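Local coordinates for PaxB (Photorhabdus luminescens, PDB 6EK4), which is probably one component of a two-component alpha-helical pore-forming toxin of the YaxAB type, acting on target-cell membranes, at residues 124-129 with 311-316. Residues are numbered along the deposited sequence; the frame is centred on the assembly and turned at random.
Sequences RSLRKE and IFAKQL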
ATOM      1  N   ARG A 124       3.805   7.909  38.187  1.00 74.11           N
ATOM      2  CA  ARG A 124       2.792   6.875  37.953  1.00 75.26           C
ATOM      3  C   ARG A 124       1.928   7.194  36.732  1.00 75.51           C
ATOM      4  O   ARG A 124       1.514   6.285  36.012  1.00 75.85           O
ATOM      5  CB  ARG A 124       1.906   6.674  39.187  1.00 75.58           C
ATOM      6  CG  ARG A 124       2.586   5.912  40.314  1.00 76.50           C
ATOM      7  CD  ARG A 124       1.575   5.396  41.324  1.00 77.28           C
ATOM      8  NE  ARG A 124       0.776   6.475  41.905  1.00 77.98           N
ATOM      9  CZ  ARG A 124       1.177   7.289  42.883  1.00 78.14           C
ATOM     10  NH1 ARG A 124       2.390   7.176  43.419  1.00 78.64           N
ATOM     11  NH2 ARG A 124       0.355   8.235  43.327  1.00 78.24           N
ATOM     12  N   SER A 125       1.662   8.479  36.503  1.00 75.59           N
ATOM     13  CA  SER A 125       0.929   8.915  35.312  1.00 75.99           C
ATOM     14  C   SER A 125       1.741   8.692  34.036  1.00 76.38           C
ATOM     15  O   SER A 125       1.196   8.259  33.023  1.00 76.71           O
ATOM     16  CB  SER A 125       0.529  10.388  35.421  1.00 75.96           C
ATOM     17  OG  SER A 125      -0.501  10.561  36.376  1.00 76.91           O
ATOM     18  N   LEU A 126       3.037   8.992  34.090  1.00 77.03           N
ATOM     19  CA  LEU A 126       3.928   8.776  32.947  1.00 77.66           C
ATOM     20  C   LEU A 126       4.097   7.286  32.642  1.00 78.78           C
ATOM     21  O   LEU A 126       4.099   6.884  31.476  1.00 78.76           O
ATOM     22  CB  LEU A 126       5.298   9.421  33.193  1.00 77.96           C
ATOM     23  CG  LEU A 126       5.342  10.951  33.112  1.00 77.91           C
ATOM     24  CD1 LEU A 126       6.557  11.499  33.846  1.00 78.61           C
ATOM     25  CD2 LEU A 126       5.336  11.417  31.663  1.00 77.96           C
ATOM     26  N   ARG A 127       4.237   6.478  33.690  1.00 79.50           N
ATOM     27  CA  ARG A 127       4.342   5.024  33.544  1.00 80.70           C
ATOM     28  C   ARG A 127       3.047   4.419  32.997  1.00 79.89           C
ATOM     29  O   ARG A 127       3.082   3.476  32.203  1.00 80.17           O
ATOM     30  CB  ARG A 127       4.699   4.374  34.884  1.00 82.47           C
ATOM     31  CG  ARG A 127       6.131   4.629  35.329  1.00 84.30           C
ATOM     32  CD  ARG A 127       7.103   3.662  34.670  1.00 86.35           C
ATOM     33  NE  ARG A 127       8.479   4.160  34.676  1.00 87.84           N
ATOM     34  CZ  ARG A 127       9.286   4.179  35.736  1.00 89.66           C
ATOM     35  NH1 ARG A 127       8.877   3.732  36.922  1.00 90.60           N
ATOM     36  NH2 ARG A 127      10.520   4.657  35.611  1.00 91.05           N
ATOM     37  N   LYS A 128       1.912   4.967  33.428  1.00 78.61           N
ATOM     38  CA  LYS A 128       0.598   4.539  32.947  1.00 77.92           C
ATOM     39  C   LYS A 128       0.448   4.761  31.438  1.00 76.14           C
ATOM     40  O   LYS A 128      -0.131   3.927  30.741  1.00 75.33           O
ATOM     41  CB  LYS A 128      -0.509   5.274  33.723  1.00 78.99           C
ATOM     42  CG  LYS A 128      -1.934   4.992  33.263  1.00 80.28           C
ATOM     43  CD  LYS A 128      -2.467   6.094  32.358  1.00 80.95           C
ATOM     44  CE  LYS A 128      -3.765   5.681  31.679  1.00 81.82           C
ATOM     45  NZ  LYS A 128      -4.848   5.385  32.659  1.00 82.75           N
ATOM     46  N   GLU A 129       0.973   5.881  30.943  1.00 74.97           N
ATOM     47  CA  GLU A 129       0.943   6.191  29.511  1.00 74.09           C
ATOM     48  C   GLU A 129       1.950   5.358  28.722  1.00 73.47           C
ATOM     49  O   GLU A 129       1.698   5.006  27.570  1.00 73.62           O
ATOM     50  CB  GLU A 129       1.211   7.681  29.273  1.00 73.97           C
ATOM     51  CG  GLU A 129       0.137   8.606  29.827  1.00 74.45           C
ATOM     52  CD  GLU A 129      -1.226   8.392  29.190  1.00 74.97           C
ATOM     53  OE1 GLU A 129      -1.288   8.140  27.969  1.00 75.06           O
ATOM     54  OE2 GLU A 129      -2.239   8.481  29.915  1.00 75.68           O
ATOM     55  N   ILE A 311      11.577   7.849  29.887  1.00 72.71           N
ATOM     56  CA  ILE A 311      12.669   8.791  30.144  1.00 73.36           C
ATOM     57  C   ILE A 311      12.203   9.866  31.128  1.00 73.55           C
ATOM     58  O   ILE A 311      12.892  10.158  32.106  1.00 73.85           O
ATOM     59  CB  ILE A 311      13.182   9.443  28.838  1.00 73.53           C
ATOM     60  CG1 ILE A 311      14.052   8.446  28.067  1.00 74.41           C
ATOM     61  CG2 ILE A 311      13.982  10.711  29.130  1.00 74.42           C
ATOM     62  CD1 ILE A 311      14.359   8.859  26.643  1.00 74.84           C
ATOM     63  N   PHE A 312      11.036  10.445  30.854  1.00 73.31           N
ATOM     64  CA  PHE A 312      10.426  11.456  31.726  1.00 73.31           C
ATOM     65  C   PHE A 312      10.259  10.951  33.159  1.00 73.95           C
ATOM     66  O   PHE A 312      10.509  11.687  34.113  1.00 73.92           O
ATOM     67  CB  PHE A 312       9.051  11.870  31.179  1.00 72.86           C
ATOM     68  CG  PHE A 312       9.097  12.924  30.100  1.00 73.02           C
ATOM     69  CD1 PHE A 312      10.180  13.037  29.233  1.00 73.63           C
ATOM     70  CD2 PHE A 312       8.024  13.793  29.936  1.00 72.56           C
ATOM     71  CE1 PHE A 312      10.196  14.006  28.244  1.00 74.18           C
ATOM     72  CE2 PHE A 312       8.036  14.760  28.947  1.00 72.77           C
ATOM     73  CZ  PHE A 312       9.124  14.867  28.101  1.00 73.73           C
ATOM     74  N   ALA A 313       9.833   9.698  33.299  1.00 75.06           N
ATOM     75  CA  ALA A 313       9.595   9.096  34.612  1.00 75.90           C
ATOM     76  C   ALA A 313      10.890   8.921  35.403  1.00 77.66           C
ATOM     77  O   ALA A 313      10.982   9.346  36.554  1.00 78.87           O
ATOM     78  CB  ALA A 313       8.891   7.756  34.456  1.00 75.64           C
ATOM     79  N   LYS A 314      11.886   8.301  34.777  1.00 79.47           N
ATOM     80  CA  LYS A 314      13.170   8.036  35.428  1.00 81.47           C
ATOM     81  C   LYS A 314      13.967   9.318  35.696  1.00 81.29           C
ATOM     82  O   LYS A 314      14.791   9.357  36.609  1.00 81.68           O
ATOM     83  CB  LYS A 314      13.997   7.058  34.586  1.00 83.87           C
ATOM     84  CG  LYS A 314      15.274   6.568  35.256  1.00 86.60           C
ATOM     85  CD  LYS A 314      15.619   5.150  34.820  1.00 88.67           C
ATOM     86  CE  LYS A 314      17.083   4.816  35.066  1.00 90.95           C
ATOM     87  NZ  LYS A 314      17.958   5.299  33.959  1.00 91.68           N
ATOM     88  N   GLN A 315      13.713  10.359  34.906  1.00 80.74           N
ATOM     89  CA  GLN A 315      14.354  11.661  35.104  1.00 80.99           C
ATOM     90  C   GLN A 315      13.864  12.314  36.397  1.00 81.32           C
ATOM     91  O   GLN A 315      14.658  12.869  37.162  1.00 82.14           O
ATOM     92  CB  GLN A 315      14.073  12.577  33.910  1.00 80.56           C
ATOM     93  CG  GLN A 315      14.956  13.810  33.838  1.00 81.44           C
ATOM     94  CD  GLN A 315      14.772  14.582  32.543  1.00 81.65           C
ATOM     95  OE1 GLN A 315      13.700  14.553  31.936  1.00 80.26           O
ATOM     96  NE2 GLN A 315      15.819  15.281  32.114  1.00 83.15           N
ATOM     97  N   LEU A 316      12.557  12.241  36.634  1.00 80.59           N
ATOM     98  CA  LEU A 316      11.958  12.747  37.870  1.00 80.11           C
ATOM     99  C   LEU A 316      12.250  11.825  39.054  1.00 80.74           C
ATOM    100  O   LEU A 316      12.297  12.279  40.198  1.00 80.81           O
ATOM    101  CB  LEU A 316      10.443  12.910  37.707  1.00 79.15           C
ATOM    102  CG  LEU A 316       9.980  13.898  36.631  1.00 79.12           C
ATOM    103  CD1 LEU A 316       8.479  13.788  36.415  1.00 78.50           C
ATOM    104  CD2 LEU A 316      10.358  15.324  36.996  1.00 79.72           C
TER
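Leu126 lays both methyls of its forked end on CB of Phe312: CD1 of Leu126 lies 3.7 Å from CB of Phe312, and CD2 of Leu126 reaches CD2 of the Phe312 ring at 4.0 Å. The two side chains cross at about a right angle. CD1 of Leu126 also lies 3.9 Å from CD1 of Leu316, one turn further along, while CB of Leu126 faces CB of Ala313 at 4.2 Å. The axes of the two segments come within 8.7 Å, consistent with the small Ala313 side chain at the point of nearest approach. Beside it, the Arg127 chain is bent at chi2 (-83°), which sets CD, and its guanidinium lies with one face over the Ala313 methyl, with NE of Arg127 3.6 Å from CB of Ala313; this contact is van der Waals packing at the partly exposed border of an apolar interface. Further out, the Phe312 ring meets the rings of Tyr14 and Phe339, Leu126 also rests on Leu68 of helix 42-73, and Leu316 packs on Leu329 and Ile332 of helix 326-348. Segments 124-129 and 311-316 run antiparallel at 157°, joining helix 101-141 to helix 247-321 within the long, all-helical bundle of an alpha-pore-forming toxin component.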